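Local coordinates for protein rutinosidase (Aspergillus niger, PDB 6I1A) that hydrolyses glycosidic bonds as a secreted rutinosidase of glycoside hydrolase family 5, and may also act on beta-1,3-glucans of the cell wall, at residues A[30-41]-A[66-75]; A[50-58]-A[103-111]. One frame throughout, in Å; residues are numbered along the deposited sequence.

Contact 1: residues A[30-41]-A[66-75]; sequences WLEQESTIDSLF and VLEHRYATLI. Unlike the reference sequence in segment 66-75: Leu74 (reference Trp). With NAG (2-acetamido-2-deoxy-beta-D-glucopyranose), chain G; EDO (1,2-ethanediol), chain M; EDO (1,2-ethanediol), chain U.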
loop_
_atom_site.group_PDB
_atom_site.type_symbol
_atom_site.label_atom_id
_atom_site.label_comp_id
_atom_site.label_asym_id
_atom_site.label_seq_id
_atom_site.Cartn_x
_atom_site.Cartn_y
_atom_site.Cartn_z
ATOM N N TRP A 30 28.763 3.403 7.553
ATOM C CA TRP A 30 30.210 3.105 7.762
ATOM C C TRP A 30 30.983 3.548 6.523
ATOM O O TRP A 30 31.768 4.524 6.599
ATOM C CB TRP A 30 30.408 1.650 8.084
ATOM C CG TRP A 30 31.839 1.215 8.190
ATOM C CD1 TRP A 30 32.907 1.903 8.733
ATOM C CD2 TRP A 30 32.368 -0.050 7.779
ATOM N NE1 TRP A 30 34.050 1.150 8.665
ATOM C CE2 TRP A 30 33.753 -0.065 8.081
ATOM C CE3 TRP A 30 31.820 -1.175 7.165
ATOM C CZ2 TRP A 30 34.537 -1.182 7.810
ATOM C CZ3 TRP A 30 32.622 -2.235 6.876
ATOM C CH2 TRP A 30 33.957 -2.268 7.213
ATOM N N LEU A 31 30.728 2.891 5.404
ATOM C CA LEU A 31 31.348 3.234 4.107
ATOM C C LEU A 31 30.441 4.125 3.246
ATOM O O LEU A 31 30.904 4.611 2.210
ATOM C CB LEU A 31 31.756 1.951 3.377
ATOM C CG LEU A 31 32.640 1.019 4.191
ATOM C CD1 LEU A 31 33.018 -0.239 3.406
ATOM C CD2 LEU A 31 33.911 1.749 4.691
ATOM N N GLU A 32 29.212 4.374 3.672
ATOM C CA GLU A 32 28.315 5.365 3.078
ATOM C C GLU A 32 27.688 6.155 4.225
ATOM O O GLU A 32 27.354 5.485 5.249
ATOM C CB GLU A 32 27.260 4.678 2.203
ATOM C CG GLU A 32 26.428 3.566 2.859
ATOM C CD GLU A 32 25.229 3.984 3.673
ATOM O OE1 GLU A 32 24.949 3.315 4.663
ATOM O OE2 GLU A 32 24.520 4.933 3.240
ATOM N N GLN A 33 27.498 7.435 4.053
ATOM C CA GLN A 33 27.142 8.301 5.227
ATOM C C GLN A 33 25.710 8.798 5.047
ATOM O O GLN A 33 25.305 9.162 3.935
ATOM C CB GLN A 33 28.097 9.504 5.326
ATOM C CG GLN A 33 29.571 9.115 5.231
ATOM C CD GLN A 33 29.965 8.030 6.179
ATOM O OE1 GLN A 33 29.499 7.915 7.338
ATOM N NE2 GLN A 33 30.880 7.168 5.743
ATOM N N GLU A 34 24.973 8.878 6.187
ATOM C CA GLU A 34 23.615 9.424 6.187
ATOM C C GLU A 34 23.398 10.227 7.491
ATOM O O GLU A 34 23.846 9.776 8.522
ATOM C CB GLU A 34 22.574 8.293 6.142
ATOM C CG GLU A 34 22.747 7.369 4.930
ATOM C CD GLU A 34 21.790 6.187 4.918
ATOM O OE1 GLU A 34 20.627 6.381 5.396
ATOM O OE2 GLU A 34 22.205 5.105 4.523
ATOM N N SER A 35 22.641 11.288 7.367
ATOM C CA SER A 35 22.413 12.242 8.489
ATOM C C SER A 35 21.791 11.559 9.700
ATOM O O SER A 35 22.178 11.894 10.822
ATOM C CB SER A 35 21.579 13.382 8.037
ATOM O OG SER A 35 20.243 13.022 7.724
ATOM N N THR A 36 20.855 10.626 9.545
ATOM C CA THR A 36 20.110 10.088 10.693
ATOM C C THR A 36 20.926 9.110 11.528
ATOM O O THR A 36 20.558 8.824 12.674
ATOM C CB THR A 36 18.832 9.442 10.164
ATOM O OG1 THR A 36 19.182 8.489 9.158
ATOM C CG2 THR A 36 17.915 10.484 9.591
ATOM N N ILE A 37 21.958 8.472 10.962
ATOM C CA ILE A 37 22.601 7.322 11.647
ATOM C C ILE A 37 23.469 7.757 12.840
ATOM O O ILE A 37 23.591 7.045 13.827
ATOM C CB ILE A 37 23.424 6.503 10.623
ATOM C CG1 ILE A 37 22.423 5.925 9.620
ATOM C CG2 ILE A 37 24.246 5.443 11.347
ATOM C CD1 ILE A 37 23.071 5.181 8.434
ATOM N N ASP A 38 24.117 8.921 12.722
ATOM C CA ASP A 38 25.089 9.418 13.744
ATOM C C ASP A 38 24.920 10.952 13.755
ATOM O O ASP A 38 25.398 11.667 12.858
ATOM C CB ASP A 38 26.495 8.937 13.472
ATOM C CG ASP A 38 27.547 9.350 14.484
ATOM O OD1 ASP A 38 27.333 10.354 15.160
ATOM O OD2 ASP A 38 28.589 8.693 14.527
ATOM N N SER A 39 24.181 11.467 14.741
ATOM C CA SER A 39 23.856 12.919 14.806
ATOM C C SER A 39 25.122 13.738 15.114
ATOM O O SER A 39 25.198 14.813 14.553
ATOM C CB SER A 39 22.785 13.171 15.894
ATOM O OG SER A 39 21.623 12.407 15.594
ATOM N N LEU A 40 26.000 13.233 15.967
ATOM C CA LEU A 40 27.201 14.032 16.365
ATOM C C LEU A 40 28.082 14.180 15.131
ATOM O O LEU A 40 28.445 15.325 14.784
ATOM C CB LEU A 40 27.942 13.332 17.485
ATOM C CG LEU A 40 29.240 14.008 17.925
ATOM C CD1 LEU A 40 28.998 15.482 18.234
ATOM C CD2 LEU A 40 29.792 13.282 19.144
ATOM N N PHE A 41 28.209 13.101 14.381
ATOM C CA PHE A 41 29.038 13.169 13.146
ATOM C C PHE A 41 28.451 14.201 12.211
ATOM O O PHE A 41 29.183 15.037 11.641
ATOM C CB PHE A 41 29.127 11.765 12.553
ATOM C CG PHE A 41 29.885 11.754 11.256
ATOM C CD1 PHE A 41 31.263 11.833 11.280
ATOM C CD2 PHE A 41 29.239 11.636 10.042
ATOM C CE1 PHE A 41 31.971 11.792 10.069
ATOM C CE2 PHE A 41 29.948 11.632 8.851
ATOM C CZ PHE A 41 31.320 11.762 8.879
ATOM N N VAL A 66 38.636 13.045 7.282
ATOM C CA VAL A 66 37.486 12.861 8.202
ATOM C C VAL A 66 36.871 11.486 7.923
ATOM O O VAL A 66 36.647 10.734 8.862
ATOM C CB VAL A 66 36.466 13.991 8.055
ATOM C CG1 VAL A 66 35.139 13.619 8.686
ATOM C CG2 VAL A 66 36.984 15.292 8.653
ATOM N N LEU A 67 36.660 11.170 6.636
ATOM C CA LEU A 67 35.996 9.872 6.335
ATOM C C LEU A 67 36.921 8.705 6.650
ATOM O O LEU A 67 36.450 7.668 7.151
ATOM C CB LEU A 67 35.485 9.874 4.883
ATOM C CG LEU A 67 34.336 10.833 4.669
ATOM C CD1 LEU A 67 33.892 10.843 3.212
ATOM C CD2 LEU A 67 33.148 10.480 5.566
ATOM N N GLU A 68 38.225 8.787 6.314
ATOM C CA GLU A 68 39.153 7.687 6.594
ATOM C C GLU A 68 39.144 7.379 8.091
ATOM O O GLU A 68 39.230 6.215 8.512
ATOM C CB GLU A 68 40.572 8.059 6.163
ATOM C CG GLU A 68 40.766 8.064 4.651
ATOM C CD GLU A 68 40.757 6.730 3.915
ATOM O OE1 GLU A 68 40.823 5.701 4.584
ATOM O OE2 GLU A 68 40.699 6.730 2.656
ATOM N N HIS A 69 39.059 8.426 8.921
ATOM C CA HIS A 69 39.032 8.206 10.384
ATOM C C HIS A 69 37.766 7.411 10.751
ATOM O O HIS A 69 37.841 6.457 11.538
ATOM C CB HIS A 69 39.108 9.545 11.131
ATOM C CG HIS A 69 38.981 9.353 12.599
ATOM N ND1 HIS A 69 40.024 8.858 13.354
ATOM C CD2 HIS A 69 37.920 9.485 13.425
ATOM C CE1 HIS A 69 39.642 8.787 14.620
ATOM N NE2 HIS A 69 38.366 9.144 14.698
ATOM N N ARG A 70 36.615 7.786 10.193
ATOM C CA ARG A 70 35.369 7.032 10.449
ATOM C C ARG A 70 35.488 5.604 9.938
ATOM O O ARG A 70 35.022 4.661 10.629
ATOM C CB ARG A 70 34.200 7.766 9.805
ATOM C CG ARG A 70 32.835 7.131 10.120
ATOM C CD ARG A 70 31.682 8.025 9.763
ATOM N NE ARG A 70 30.375 7.447 9.974
ATOM C CZ ARG A 70 29.675 7.471 11.121
ATOM N NH1 ARG A 70 30.227 8.020 12.206
ATOM N NH2 ARG A 70 28.485 6.912 11.192
ATOM N N TYR A 71 36.005 5.411 8.724
ATOM C CA TYR A 71 36.203 4.030 8.204
ATOM C C TYR A 71 36.996 3.165 9.193
ATOM O O TYR A 71 36.731 1.996 9.440
ATOM C CB TYR A 71 36.895 3.992 6.836
ATOM C CG TYR A 71 36.268 4.848 5.751
ATOM C CD1 TYR A 71 34.901 5.088 5.718
ATOM C CD2 TYR A 71 37.007 5.264 4.671
ATOM C CE1 TYR A 71 34.308 5.889 4.766
ATOM C CE2 TYR A 71 36.426 5.995 3.662
ATOM C CZ TYR A 71 35.065 6.286 3.669
ATOM O OH TYR A 71 34.503 7.039 2.670
ATOM N N ALA A 72 38.073 3.758 9.716
ATOM C CA ALA A 72 38.978 3.020 10.612
ATOM C C ALA A 72 38.381 2.779 11.993
ATOM O O ALA A 72 38.841 1.812 12.633
ATOM C CB ALA A 72 40.251 3.851 10.695
ATOM N N THR A 73 37.415 3.543 12.448
ATOM C CA THR A 73 36.979 3.493 13.853
ATOM C C THR A 73 35.534 3.069 14.073
ATOM O O THR A 73 35.266 2.502 15.139
ATOM C CB THR A 73 37.218 4.831 14.521
ATOM O OG1 THR A 73 36.463 5.839 13.861
ATOM C CG2 THR A 73 38.695 5.155 14.600
ATOM N N LEU A 74 34.614 3.279 13.149
ATOM C CA LEU A 74 33.181 3.044 13.477
ATOM C C LEU A 74 32.897 1.552 13.620
ATOM O O LEU A 74 32.171 1.147 14.544
ATOM C CB LEU A 74 32.285 3.634 12.391
ATOM C CG LEU A 74 30.782 3.524 12.670
ATOM C CD1 LEU A 74 30.314 4.524 13.744
ATOM C CD2 LEU A 74 29.950 3.743 11.423
ATOM N N ILE A 75 33.377 0.742 12.670
ATOM C CA ILE A 75 33.183 -0.736 12.673
ATOM C C ILE A 75 34.527 -1.392 12.804
ATOM O O ILE A 75 35.405 -1.204 11.948
ATOM C CB ILE A 75 32.420 -1.264 11.437
ATOM C CG1 ILE A 75 31.049 -0.608 11.332
ATOM C CG2 ILE A 75 32.377 -2.789 11.427
ATOM C CD1 ILE A 75 30.064 -0.954 12.422
HETATM C C1 NAG G . 21.560 14.797 19.526
HETATM C C2 NAG G . 21.203 15.785 20.648
HETATM C C3 NAG G . 21.908 17.092 20.393
HETATM C C4 NAG G . 23.374 16.872 20.281
HETATM C C5 NAG G . 23.550 15.906 19.110
HETATM C C6 NAG G . 24.983 15.576 18.765
HETATM C C7 NAG G . 18.950 15.322 21.487
HETATM C C8 NAG G . 19.604 14.645 22.648
HETATM N N2 NAG G . 19.732 15.998 20.605
HETATM O O3 NAG G . 21.579 17.977 21.474
HETATM O O4 NAG G . 24.063 18.125 19.929
HETATM O O5 NAG G . 22.925 14.671 19.538
HETATM O O6 NAG G . 25.650 15.138 19.954
HETATM O O7 NAG G . 17.755 15.160 21.288
HETATM C C1 EDO M . 21.352 15.005 12.187
HETATM O O1 EDO M . 21.694 15.370 13.521
HETATM C C2 EDO M . 20.359 13.896 12.226
HETATM O O2 EDO M . 20.695 12.768 12.995
HETATM C C1 EDO U . 15.567 6.353 9.002
HETATM O O1 EDO U . 15.275 7.726 9.254
HETATM C C2 EDO U . 16.715 5.797 9.815
HETATM O O2 EDO U . 18.041 6.090 9.288
HETATM O O HOH W 1 31.742 7.221 2.781
#

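Contact 2: residues A[50-58]-A[103-111]; sequences SDEWGLCEH and LPSSQLYSG. With EDO (1,2-ethanediol), chain N; EDO (1,2-ethanediol), chain V.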
loop_
_atom_site.group_PDB
_atom_site.type_symbol
_atom_site.label_atom_id
_atom_site.label_comp_id
_atom_site.label_asym_id
_atom_site.label_seq_id
_atom_site.Cartn_x
_atom_site.Cartn_y
_atom_site.Cartn_z
ATOM N N SER A 50 22.365 17.846 3.079
ATOM C CA SER A 50 21.375 16.754 3.165
ATOM C C SER A 50 22.018 15.407 2.887
ATOM O O SER A 50 21.429 14.399 3.287
ATOM C CB SER A 50 20.229 16.959 2.265
ATOM O OG SER A 50 20.650 16.943 0.897
ATOM N N ASP A 51 23.205 15.375 2.263
ATOM C CA ASP A 51 23.762 14.142 1.647
ATOM C C ASP A 51 25.266 14.056 1.869
ATOM O O ASP A 51 25.918 15.051 2.230
ATOM C CB ASP A 51 23.384 14.100 0.177
ATOM C CG ASP A 51 23.755 15.311 -0.663
ATOM O OD1 ASP A 51 24.429 16.275 -0.103
ATOM O OD2 ASP A 51 23.378 15.337 -1.878
ATOM N N GLU A 52 25.805 12.859 1.712
ATOM C CA GLU A 52 27.238 12.601 1.813
ATOM C C GLU A 52 27.951 13.493 0.779
ATOM O O GLU A 52 29.043 14.037 1.113
ATOM C CB GLU A 52 27.544 11.113 1.591
ATOM C CG GLU A 52 29.029 10.806 1.632
ATOM C CD GLU A 52 29.419 9.357 1.488
ATOM O OE1 GLU A 52 28.558 8.472 1.614
ATOM O OE2 GLU A 52 30.657 9.154 1.286
ATOM N N TRP A 53 27.419 13.567 -0.419
ATOM C CA TRP A 53 27.967 14.422 -1.519
ATOM C C TRP A 53 28.255 15.827 -0.995
ATOM O O TRP A 53 29.393 16.323 -1.081
ATOM C CB TRP A 53 26.971 14.422 -2.670
ATOM C CG TRP A 53 27.422 15.183 -3.882
ATOM C CD1 TRP A 53 27.445 16.536 -4.038
ATOM C CD2 TRP A 53 27.749 14.630 -5.183
ATOM N NE1 TRP A 53 27.815 16.866 -5.328
ATOM C CE2 TRP A 53 28.001 15.725 -6.046
ATOM C CE3 TRP A 53 27.890 13.334 -5.681
ATOM C CZ2 TRP A 53 28.397 15.537 -7.376
ATOM C CZ3 TRP A 53 28.222 13.155 -7.005
ATOM C CH2 TRP A 53 28.478 14.243 -7.826
ATOM N N GLY A 54 27.262 16.468 -0.397
ATOM C CA GLY A 54 27.411 17.857 0.093
ATOM C C GLY A 54 28.274 17.917 1.337
ATOM O O GLY A 54 28.969 18.936 1.529
ATOM N N LEU A 55 28.233 16.936 2.226
ATOM C CA LEU A 55 29.178 16.870 3.376
ATOM C C LEU A 55 30.621 16.878 2.868
ATOM O O LEU A 55 31.485 17.642 3.390
ATOM C CB LEU A 55 28.872 15.632 4.214
ATOM C CG LEU A 55 29.818 15.359 5.368
ATOM C CD1 LEU A 55 29.039 14.746 6.541
ATOM C CD2 LEU A 55 30.969 14.483 4.968
ATOM N N CYS A 56 30.909 16.104 1.842
ATOM C CA CYS A 56 32.287 16.022 1.315
ATOM C C CYS A 56 32.646 17.340 0.641
ATOM O O CYS A 56 33.803 17.816 0.874
ATOM C CB CYS A 56 32.375 14.863 0.335
ATOM S SG CYS A 56 34.054 14.306 -0.002
ATOM N N GLU A 57 31.741 17.907 -0.134
ATOM C CA GLU A 57 31.963 19.223 -0.766
ATOM C C GLU A 57 32.260 20.251 0.344
ATOM O O GLU A 57 33.235 21.067 0.227
ATOM C CB GLU A 57 30.766 19.649 -1.579
ATOM C CG GLU A 57 30.904 21.022 -2.233
ATOM C CD GLU A 57 30.004 21.298 -3.414
ATOM O OE1 GLU A 57 29.112 20.528 -3.654
ATOM O OE2 GLU A 57 30.235 22.313 -4.104
ATOM N N HIS A 58 31.459 20.265 1.397
ATOM C CA HIS A 58 31.642 21.263 2.490
ATOM C C HIS A 58 33.007 21.110 3.127
ATOM O O HIS A 58 33.651 22.164 3.457
ATOM C CB HIS A 58 30.545 21.005 3.541
ATOM C CG HIS A 58 30.778 21.679 4.854
ATOM N ND1 HIS A 58 30.812 23.077 4.955
ATOM C CD2 HIS A 58 31.096 21.203 6.056
ATOM C CE1 HIS A 58 31.072 23.395 6.234
ATOM N NE2 HIS A 58 31.257 22.277 6.935
ATOM N N LEU A 103 35.746 8.592 -10.275
ATOM C CA LEU A 103 35.301 9.386 -11.443
ATOM C C LEU A 103 35.636 10.843 -11.233
ATOM O O LEU A 103 35.442 11.405 -10.160
ATOM C CB LEU A 103 33.792 9.236 -11.656
ATOM C CG LEU A 103 33.418 7.857 -12.188
ATOM C CD1 LEU A 103 31.907 7.665 -12.064
ATOM C CD2 LEU A 103 33.857 7.726 -13.633
ATOM N N PRO A 104 36.159 11.539 -12.264
ATOM C CA PRO A 104 36.539 12.949 -12.120
ATOM C C PRO A 104 35.359 13.918 -11.926
ATOM O O PRO A 104 35.602 15.052 -11.578
ATOM C CB PRO A 104 37.290 13.245 -13.428
ATOM C CG PRO A 104 36.726 12.249 -14.414
ATOM C CD PRO A 104 36.422 11.010 -13.599
ATOM N N SER A 105 34.127 13.450 -12.135
ATOM C CA SER A 105 32.937 14.325 -11.970
ATOM C C SER A 105 32.175 13.980 -10.684
ATOM O O SER A 105 31.072 14.511 -10.511
ATOM C CB SER A 105 32.034 14.236 -13.165
ATOM O OG SER A 105 31.599 12.902 -13.367
ATOM N N SER A 106 32.745 13.133 -9.821
ATOM C CA SER A 106 32.050 12.739 -8.568
ATOM C C SER A 106 32.632 13.459 -7.347
ATOM O O SER A 106 33.860 13.458 -7.185
ATOM C CB SER A 106 32.111 11.249 -8.364
ATOM O OG SER A 106 31.532 10.896 -7.116
ATOM N N GLN A 107 31.755 14.046 -6.531
ATOM C CA GLN A 107 32.140 14.678 -5.246
ATOM C C GLN A 107 32.227 13.653 -4.135
ATOM O O GLN A 107 32.679 14.017 -3.013
ATOM C CB GLN A 107 31.149 15.737 -4.816
ATOM C CG GLN A 107 31.596 17.152 -4.861
ATOM C CD GLN A 107 32.766 17.564 -3.999
ATOM O OE1 GLN A 107 33.395 16.835 -3.179
ATOM N NE2 GLN A 107 33.070 18.807 -4.235
ATOM N N LEU A 108 31.823 12.390 -4.368
ATOM C CA LEU A 108 32.016 11.373 -3.334
ATOM C C LEU A 108 33.496 11.041 -3.191
ATOM O O LEU A 108 34.205 11.038 -4.230
ATOM C CB LEU A 108 31.189 10.126 -3.644
ATOM C CG LEU A 108 29.675 10.356 -3.696
ATOM C CD1 LEU A 108 28.987 9.080 -4.142
ATOM C CD2 LEU A 108 29.142 10.857 -2.377
ATOM N N TYR A 109 33.919 10.717 -1.990
ATOM C CA TYR A 109 35.331 10.450 -1.702
ATOM C C TYR A 109 35.708 9.023 -2.124
ATOM O O TYR A 109 35.035 8.041 -1.782
ATOM C CB TYR A 109 35.595 10.610 -0.200
ATOM C CG TYR A 109 36.974 10.205 0.234
ATOM C CD1 TYR A 109 38.093 10.922 -0.207
ATOM C CD2 TYR A 109 37.169 9.145 1.088
ATOM C CE1 TYR A 109 39.359 10.537 0.182
ATOM C CE2 TYR A 109 38.438 8.776 1.515
ATOM C CZ TYR A 109 39.529 9.491 1.059
ATOM O OH TYR A 109 40.776 9.082 1.471
ATOM N N SER A 110 36.823 8.912 -2.887
ATOM C CA SER A 110 37.479 7.647 -3.241
ATOM C C SER A 110 38.753 7.487 -2.400
ATOM O O SER A 110 39.708 8.288 -2.615
ATOM C CB SER A 110 37.845 7.600 -4.703
ATOM O OG SER A 110 36.699 7.506 -5.534
ATOM N N GLY A 111 38.790 6.534 -1.499
ATOM C CA GLY A 111 39.969 6.294 -0.644
ATOM C C GLY A 111 40.200 4.839 -0.378
ATOM O O GLY A 111 40.080 4.030 -1.294
HETATM C C1 EDO N . 38.941 3.862 -4.651
HETATM O O1 EDO N . 39.960 4.657 -4.093
HETATM C C2 EDO N . 38.755 4.014 -6.080
HETATM O O2 EDO N . 39.881 3.461 -6.731
HETATM C C1 EDO V . 29.282 10.629 -11.162
HETATM O O1 EDO V . 29.857 10.570 -12.496
HETATM C C2 EDO V . 28.598 11.920 -10.729
HETATM O O2 EDO V . 27.201 12.137 -11.164
HETATM O O HOH W 2 32.396 7.589 -0.886
HETATM O O HOH W 3 32.113 11.099 0.182
#

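Contact 1: residues A[30-41]-A[66-75]
Arg70 joins helix 63-73 to the loop 30-38, which follows the first strand of the TIM barrel of this family 5 glycoside hydrolase. Its NH1 forms a salt bridge with Asp38 OD2, 2.9 Å long and nearly straight. The acid lies at the edge of the guanidinium, while the arginine comes in from above the carboxylate plane. The other oxygen, Asp38 OD1, accepts from Phe41 N and N-caps helix 39-45, so one carboxylate serves both the cap and the bridge. Gln33 OE1 takes a weak, bent bond from Arg70 NE at 2.8 Å. The amide stands almost upright to the guanidinium, with planes 83° apart. Gln33 NE2 donates to Trp30 O and also meets a water held by Leu31 O and Tyr71 OH. These bonds fix the rotation of the amide. Arg70 NH2 bonds to Gly29 O.

The arginine also stacks on Phe41. Its guanidinium lies over the ring face with centres 4.5 Å apart, a cation-pi contact, and its CD sits over the same ring. Its chain runs extended from CG to NE, with CG anti to the backbone N (chi1 -175°), which carries the charge to Asp38. Leu67 CD2 closes on the edge of Phe41, and Val66 CG1 touches CE1.

Trp30 is enclosed on both faces. Leu31 CD2 covers one, and Ile75 CB lies over the five-membered ring on the other. Leu74 CD2 packs on Trp30 CA. The indole NE1 points in its own plane at Tyr71 O, 2.9 Å away, with an N-H...O angle of 175°.

Contact 2: residues A[50-58]-A[103-111]
One side of the short helix 52-59 packs against the irregular loop 103-111, and the backbones come nearest at Trp53 and Leu108, 5.4 Å between CA atoms. Gln107 CB sits over the five-membered ring of Trp53 in a CH-pi contact, 3.5 Å from its centroid. The glutamine chain bends at chi2 (-61°) and brings its amide across Glu57, where NE2 lies 3.6 Å from Glu57 CB. Leu108 touches the same indole, its CG 4.0 Å from Trp53 CE3, and its CD2 also reaches Glu52 CG. Cys56 SG, in a disulfide with Cys63, lies 3.3 Å from Gln107 O and touches Tyr109 CB.

The polar link runs through water. Glu52 OE2 accepts from two waters. One donates on to Tyr109 O, and the other accepts from Tyr109 N at 2.9 Å. Glu52 OE1 takes Gln33 N instead, so both carboxylate oxygens are engaged. Ser106 OG accepts from Leu108 N, closing an ST turn, and also bonds to Tyr97 OH. Asp51 OD1 N-caps the helix through Gly54 N. This is a beta-to-alpha loop of a TIM barrel, between strand 90-95 and helix 113-128, packed against a short disulfide-linked helix that follows the first strand, 22-26, in the chain.

In the fold
The two contacts lie about 14 Å apart, centre to centre, on the same side of the chain's centre. Their segments alternate along the chain: 30-41, 50-58, 66-75, then 103-111. The first three belong to the long connection between strands 22-26 and 90-95, which are neighbours in the parallel sheet. Segment 103-111 follows strand 90-95. Helices 39-45, 52-59 and 63-73 thus come in succession, and the middle one touches both loop 103-111 and residues of contact 1. A probable hydrogen bond from Glu68 OE2 to Tyr109 OH ties the contacts directly, and the Glu52 carboxylate gives a second tie. Contact 1 packs the first connection on itself, and contact 2 joins it to the loop after strand 90-95.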